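Local coordinates for protein neurotoxin (PDB 1ZB7) that acts inside the host cell as a zinc endopeptidase that cleaves synaptobrevins, hydrolysing an Ala-Ala bond of VAMP2, at residues F129-K141 against D149-F161. Numbering follows the deposited sequence.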
loop_
_atom_site.group_PDB
_atom_site.type_symbol
_atom_site.label_atom_id
_atom_site.label_comp_id
_atom_site.label_asym_id
_atom_site.label_seq_id
_atom_site.Cartn_x
_atom_site.Cartn_y
_atom_site.Cartn_z
ATOM N N PHE A 129 -16.316 7.212 -39.343
ATOM C CA PHE A 129 -17.006 7.266 -38.182
ATOM C C PHE A 129 -18.021 6.068 -38.178
ATOM O O PHE A 129 -18.666 5.772 -39.216
ATOM C CB PHE A 129 -17.742 8.573 -37.965
ATOM C CG PHE A 129 -16.847 9.805 -37.624
ATOM C CD1 PHE A 129 -15.740 9.699 -36.786
ATOM C CD2 PHE A 129 -17.209 11.069 -38.062
ATOM C CE1 PHE A 129 -15.011 10.848 -36.401
ATOM C CE2 PHE A 129 -16.495 12.192 -37.666
ATOM C CZ PHE A 129 -15.391 12.113 -36.931
ATOM N N ALA A 130 -18.128 5.430 -37.026
ATOM C CA ALA A 130 -19.016 4.303 -36.791
ATOM C C ALA A 130 -19.695 4.556 -35.408
ATOM O O ALA A 130 -19.066 4.426 -34.405
ATOM C CB ALA A 130 -18.195 2.960 -36.788
ATOM N N ALA A 131 -20.939 4.995 -35.400
ATOM C CA ALA A 131 -21.726 5.203 -34.187
ATOM C C ALA A 131 -22.330 3.918 -33.670
ATOM O O ALA A 131 -22.669 3.808 -32.512
ATOM C CB ALA A 131 -22.814 6.205 -34.461
ATOM N N ASN A 132 -22.452 2.933 -34.527
ATOM C CA ASN A 132 -23.194 1.758 -34.220
ATOM C C ASN A 132 -22.313 0.713 -33.580
ATOM O O ASN A 132 -22.316 -0.441 -34.032
ATOM C CB ASN A 132 -23.752 1.168 -35.501
ATOM C CG ASN A 132 -22.617 0.819 -36.497
ATOM O OD1 ASN A 132 -22.198 1.650 -37.413
ATOM N ND2 ASN A 132 -22.072 -0.412 -36.311
ATOM N N VAL A 133 -21.482 1.120 -32.623
ATOM C CA VAL A 133 -20.589 0.202 -31.960
ATOM C C VAL A 133 -20.784 0.304 -30.447
ATOM O O VAL A 133 -21.214 1.354 -29.947
ATOM C CB VAL A 133 -19.121 0.447 -32.327
ATOM C CG1 VAL A 133 -18.901 0.124 -33.801
ATOM C CG2 VAL A 133 -18.661 1.843 -31.947
ATOM N N ALA A 134 -20.367 -0.753 -29.744
ATOM C CA ALA A 134 -20.790 -0.993 -28.364
ATOM C C ALA A 134 -20.177 0.006 -27.409
ATOM O O ALA A 134 -20.812 0.327 -26.405
ATOM C CB ALA A 134 -20.452 -2.434 -27.940
ATOM N N ASN A 135 -19.004 0.562 -27.750
ATOM C CA ASN A 135 -18.449 1.642 -26.913
ATOM C C ASN A 135 -19.144 3.010 -27.088
ATOM O O ASN A 135 -18.805 3.979 -26.375
ATOM C CB ASN A 135 -16.909 1.813 -27.092
ATOM C CG ASN A 135 -16.465 2.013 -28.509
ATOM O OD1 ASN A 135 -16.698 1.153 -29.380
ATOM N ND2 ASN A 135 -15.721 3.121 -28.763
ATOM N N VAL A 136 -20.030 3.116 -28.077
ATOM C CA VAL A 136 -20.644 4.370 -28.394
ATOM C C VAL A 136 -22.183 4.443 -28.081
ATOM O O VAL A 136 -22.638 5.422 -27.469
ATOM C CB VAL A 136 -20.367 4.809 -29.881
ATOM C CG1 VAL A 136 -21.230 6.013 -30.236
ATOM C CG2 VAL A 136 -18.879 5.193 -30.106
ATOM N N SER A 137 -22.909 3.436 -28.567
ATOM C CA SER A 137 -24.376 3.368 -28.688
ATOM C C SER A 137 -25.027 2.164 -27.942
ATOM O O SER A 137 -24.494 1.047 -27.917
ATOM C CB SER A 137 -24.847 3.282 -30.143
ATOM O OG SER A 137 -24.546 4.499 -30.904
ATOM N N ILE A 138 -26.177 2.454 -27.338
ATOM C CA ILE A 138 -27.137 1.489 -26.779
ATOM C C ILE A 138 -28.453 1.571 -27.531
ATOM O O ILE A 138 -28.665 2.441 -28.370
ATOM C CB ILE A 138 -27.385 1.760 -25.253
ATOM C CG1 ILE A 138 -27.975 3.157 -24.958
ATOM C CG2 ILE A 138 -26.060 1.649 -24.535
ATOM C CD1 ILE A 138 -28.509 3.291 -23.487
ATOM N N ASN A 139 -29.338 0.635 -27.239
ATOM C CA ASN A 139 -30.687 0.614 -27.805
ATOM C C ASN A 139 -31.637 1.408 -26.905
ATOM O O ASN A 139 -31.678 1.233 -25.683
ATOM C CB ASN A 139 -31.260 -0.769 -27.832
ATOM C CG ASN A 139 -30.564 -1.720 -28.805
ATOM O OD1 ASN A 139 -30.265 -1.389 -29.928
ATOM N ND2 ASN A 139 -30.384 -2.975 -28.346
ATOM N N LYS A 140 -32.424 2.229 -27.550
ATOM C CA LYS A 140 -33.537 2.950 -26.977
ATOM C C LYS A 140 -34.826 2.499 -27.686
ATOM O O LYS A 140 -34.883 2.308 -28.912
ATOM C CB LYS A 140 -33.279 4.451 -27.214
ATOM C CG LYS A 140 -34.518 5.387 -27.303
ATOM C CD LYS A 140 -34.038 6.867 -27.601
ATOM C CE LYS A 140 -35.120 7.871 -27.226
ATOM N NZ LYS A 140 -34.942 9.169 -28.010
ATOM N N LYS A 141 -35.897 2.390 -26.935
ATOM C CA LYS A 141 -37.157 1.958 -27.489
ATOM C C LYS A 141 -38.105 3.128 -27.444
ATOM O O LYS A 141 -38.441 3.587 -26.344
ATOM C CB LYS A 141 -37.691 0.818 -26.656
ATOM C CG LYS A 141 -38.590 -0.081 -27.349
ATOM C CD LYS A 141 -39.226 -1.055 -26.378
ATOM C CE LYS A 141 -38.570 -2.428 -26.372
ATOM N NZ LYS A 141 -39.541 -3.356 -25.724
ATOM N N ASP A 149 -43.310 -0.763 -31.366
ATOM C CA ASP A 149 -42.245 0.077 -30.808
ATOM C C ASP A 149 -40.932 -0.050 -31.574
ATOM O O ASP A 149 -40.460 -1.154 -31.823
ATOM C CB ASP A 149 -42.068 -0.238 -29.327
ATOM C CG ASP A 149 -43.296 0.184 -28.501
ATOM O OD1 ASP A 149 -44.163 0.990 -29.017
ATOM O OD2 ASP A 149 -43.385 -0.297 -27.347
ATOM N N GLN A 150 -40.362 1.095 -31.952
ATOM C CA GLN A 150 -39.149 1.114 -32.745
ATOM C C GLN A 150 -37.932 1.115 -31.850
ATOM O O GLN A 150 -37.965 1.692 -30.786
ATOM C CB GLN A 150 -39.094 2.355 -33.649
ATOM C CG GLN A 150 -40.462 2.894 -34.113
ATOM C CD GLN A 150 -40.305 4.246 -34.765
ATOM O OE1 GLN A 150 -39.277 4.483 -35.405
ATOM N NE2 GLN A 150 -41.291 5.153 -34.581
ATOM N N ILE A 151 -36.869 0.467 -32.316
ATOM C CA ILE A 151 -35.583 0.384 -31.641
ATOM C C ILE A 151 -34.587 1.302 -32.382
ATOM O O ILE A 151 -34.290 1.109 -33.523
ATOM C CB ILE A 151 -35.029 -1.071 -31.601
ATOM C CG1 ILE A 151 -36.076 -2.082 -31.132
ATOM C CG2 ILE A 151 -33.817 -1.187 -30.745
ATOM C CD1 ILE A 151 -36.591 -1.890 -29.776
ATOM N N LYS A 152 -34.061 2.293 -31.691
ATOM C CA LYS A 152 -33.192 3.350 -32.250
ATOM C C LYS A 152 -31.879 3.382 -31.436
ATOM O O LYS A 152 -31.851 3.050 -30.248
ATOM C CB LYS A 152 -33.972 4.684 -32.207
ATOM C CG LYS A 152 -35.008 4.805 -33.393
ATOM C CD LYS A 152 -34.678 5.998 -34.366
ATOM C CE LYS A 152 -35.057 5.778 -35.825
ATOM N NZ LYS A 152 -36.426 6.343 -36.184
ATOM N N GLY A 153 -30.793 3.700 -32.076
ATOM C CA GLY A 153 -29.510 3.856 -31.423
ATOM C C GLY A 153 -29.479 5.109 -30.544
ATOM O O GLY A 153 -30.239 6.009 -30.777
ATOM N N LEU A 154 -28.687 5.114 -29.466
ATOM C CA LEU A 154 -28.643 6.236 -28.564
ATOM C C LEU A 154 -27.290 6.332 -27.998
ATOM O O LEU A 154 -26.825 5.395 -27.359
ATOM C CB LEU A 154 -29.669 6.128 -27.375
ATOM C CG LEU A 154 -29.576 7.260 -26.305
ATOM C CD1 LEU A 154 -30.022 8.612 -26.870
ATOM C CD2 LEU A 154 -30.380 6.979 -25.063
ATOM N N MET A 155 -26.706 7.517 -28.144
ATOM C CA MET A 155 -25.385 7.788 -27.662
ATOM C C MET A 155 -25.460 8.456 -26.270
ATOM O O MET A 155 -26.253 9.370 -26.061
ATOM C CB MET A 155 -24.685 8.655 -28.663
ATOM C CG MET A 155 -24.448 7.971 -30.059
ATOM S SD MET A 155 -23.881 9.129 -31.366
ATOM C CE MET A 155 -22.814 10.214 -30.272
ATOM N N THR A 156 -24.650 7.976 -25.320
ATOM C CA THR A 156 -24.635 8.480 -24.000
ATOM C C THR A 156 -23.182 8.595 -23.545
ATOM O O THR A 156 -22.337 7.889 -24.064
ATOM C CB THR A 156 -25.395 7.459 -22.996
ATOM O OG1 THR A 156 -24.667 6.235 -22.847
ATOM C CG2 THR A 156 -26.742 7.065 -23.493
ATOM N N ASN A 157 -22.902 9.383 -22.504
ATOM C CA ASN A 157 -21.559 9.400 -21.875
ATOM C C ASN A 157 -21.465 8.534 -20.586
ATOM O O ASN A 157 -20.470 7.863 -20.350
ATOM C CB ASN A 157 -21.130 10.849 -21.586
ATOM C CG ASN A 157 -20.829 11.641 -22.839
ATOM O OD1 ASN A 157 -21.091 11.210 -23.981
ATOM N ND2 ASN A 157 -20.226 12.778 -22.644
ATOM N N LEU A 158 -22.529 8.595 -19.765
ATOM C CA LEU A 158 -22.644 8.007 -18.462
ATOM C C LEU A 158 -24.057 7.498 -18.181
ATOM O O LEU A 158 -25.060 8.253 -18.337
ATOM C CB LEU A 158 -22.226 9.008 -17.375
ATOM C CG LEU A 158 -22.237 8.474 -15.935
ATOM C CD1 LEU A 158 -21.357 7.225 -15.726
ATOM C CD2 LEU A 158 -21.867 9.583 -14.996
ATOM N N ILE A 159 -24.120 6.195 -17.839
ATOM C CA ILE A 159 -25.273 5.532 -17.285
ATOM C C ILE A 159 -24.970 5.017 -15.822
ATOM O O ILE A 159 -23.986 4.306 -15.582
ATOM C CB ILE A 159 -25.823 4.426 -18.208
ATOM C CG1 ILE A 159 -26.134 4.958 -19.570
ATOM C CG2 ILE A 159 -27.091 3.801 -17.604
ATOM C CD1 ILE A 159 -26.250 3.892 -20.625
ATOM N N ILE A 160 -25.788 5.509 -14.864
ATOM C CA ILE A 160 -25.722 5.121 -13.454
ATOM C C ILE A 160 -26.849 4.193 -13.093
ATOM O O ILE A 160 -28.020 4.574 -13.061
ATOM C CB ILE A 160 -25.660 6.336 -12.511
ATOM C CG1 ILE A 160 -24.502 7.241 -12.953
ATOM C CG2 ILE A 160 -25.505 5.854 -11.011
ATOM C CD1 ILE A 160 -24.248 8.448 -12.085
ATOM N N PHE A 161 -26.462 2.942 -12.841
ATOM C CA PHE A 161 -27.294 1.930 -12.197
ATOM C C PHE A 161 -27.217 1.922 -10.702
ATOM O O PHE A 161 -26.299 2.454 -10.111
ATOM C CB PHE A 161 -26.901 0.536 -12.682
ATOM C CG PHE A 161 -27.506 0.178 -13.980
ATOM C CD1 PHE A 161 -28.600 -0.704 -14.032
ATOM C CD2 PHE A 161 -27.005 0.696 -15.146
ATOM C CE1 PHE A 161 -29.168 -1.037 -15.245
ATOM C CE2 PHE A 161 -27.582 0.388 -16.351
ATOM C CZ PHE A 161 -28.669 -0.460 -16.393
HETATM O O HOH W 1 -24.741 4.981 -25.601
HETATM O O HOH W 2 -21.545 7.669 -26.889
#
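Ile138 and Leu154 form the hydrogen-bonded pair from which the tight part of this antiparallel beta hairpin, strands 137-142 and 150-155, can be read. Ile138 N donates almost straight to Leu154 O (3.0 Å, 172° at the hydrogen), whereas the return bond from Leu154 N is bent and weak. At the next such pair both bonds are straight: Lys140 N to Lys152 O, and Lys152 N to Lys140 O, each 2.9 Å. With chi1 at 61°, Ile138 CG1 sits between its backbone N and carbonyl carbon, and the chain beyond runs to Ile159, where the two CD1 methyls meet tip to tip at 3.7 Å. Met22 of strand 19-23 touches both isoleucines, and Trp44 packs on Leu154 and Thr156, extending the apolar cluster. Where the strands part, water takes over: one molecule donates to Val136 O and Leu154 O, both at 2.8 Å, and accepts from Thr156 OG1.

Toward the far end the backbone pairing stays regular, but the side chains are more open to solvent. Ile151 lays CD1 alongside Lys141 CG (3.6 Å) and turns CG2 to Asn139 OD1, while Asn139 ND2 is held by Glu23. Lys141 NZ stays 5.2 Å from Asp149 OD2, too far for a salt bridge, and makes a cation-pi contact with Tyr33. Four backbone bonds at two pairs, one weak, thus tie this chain's edge strand to its neighbour, with apolar packing and bound water securing chiefly its inner end.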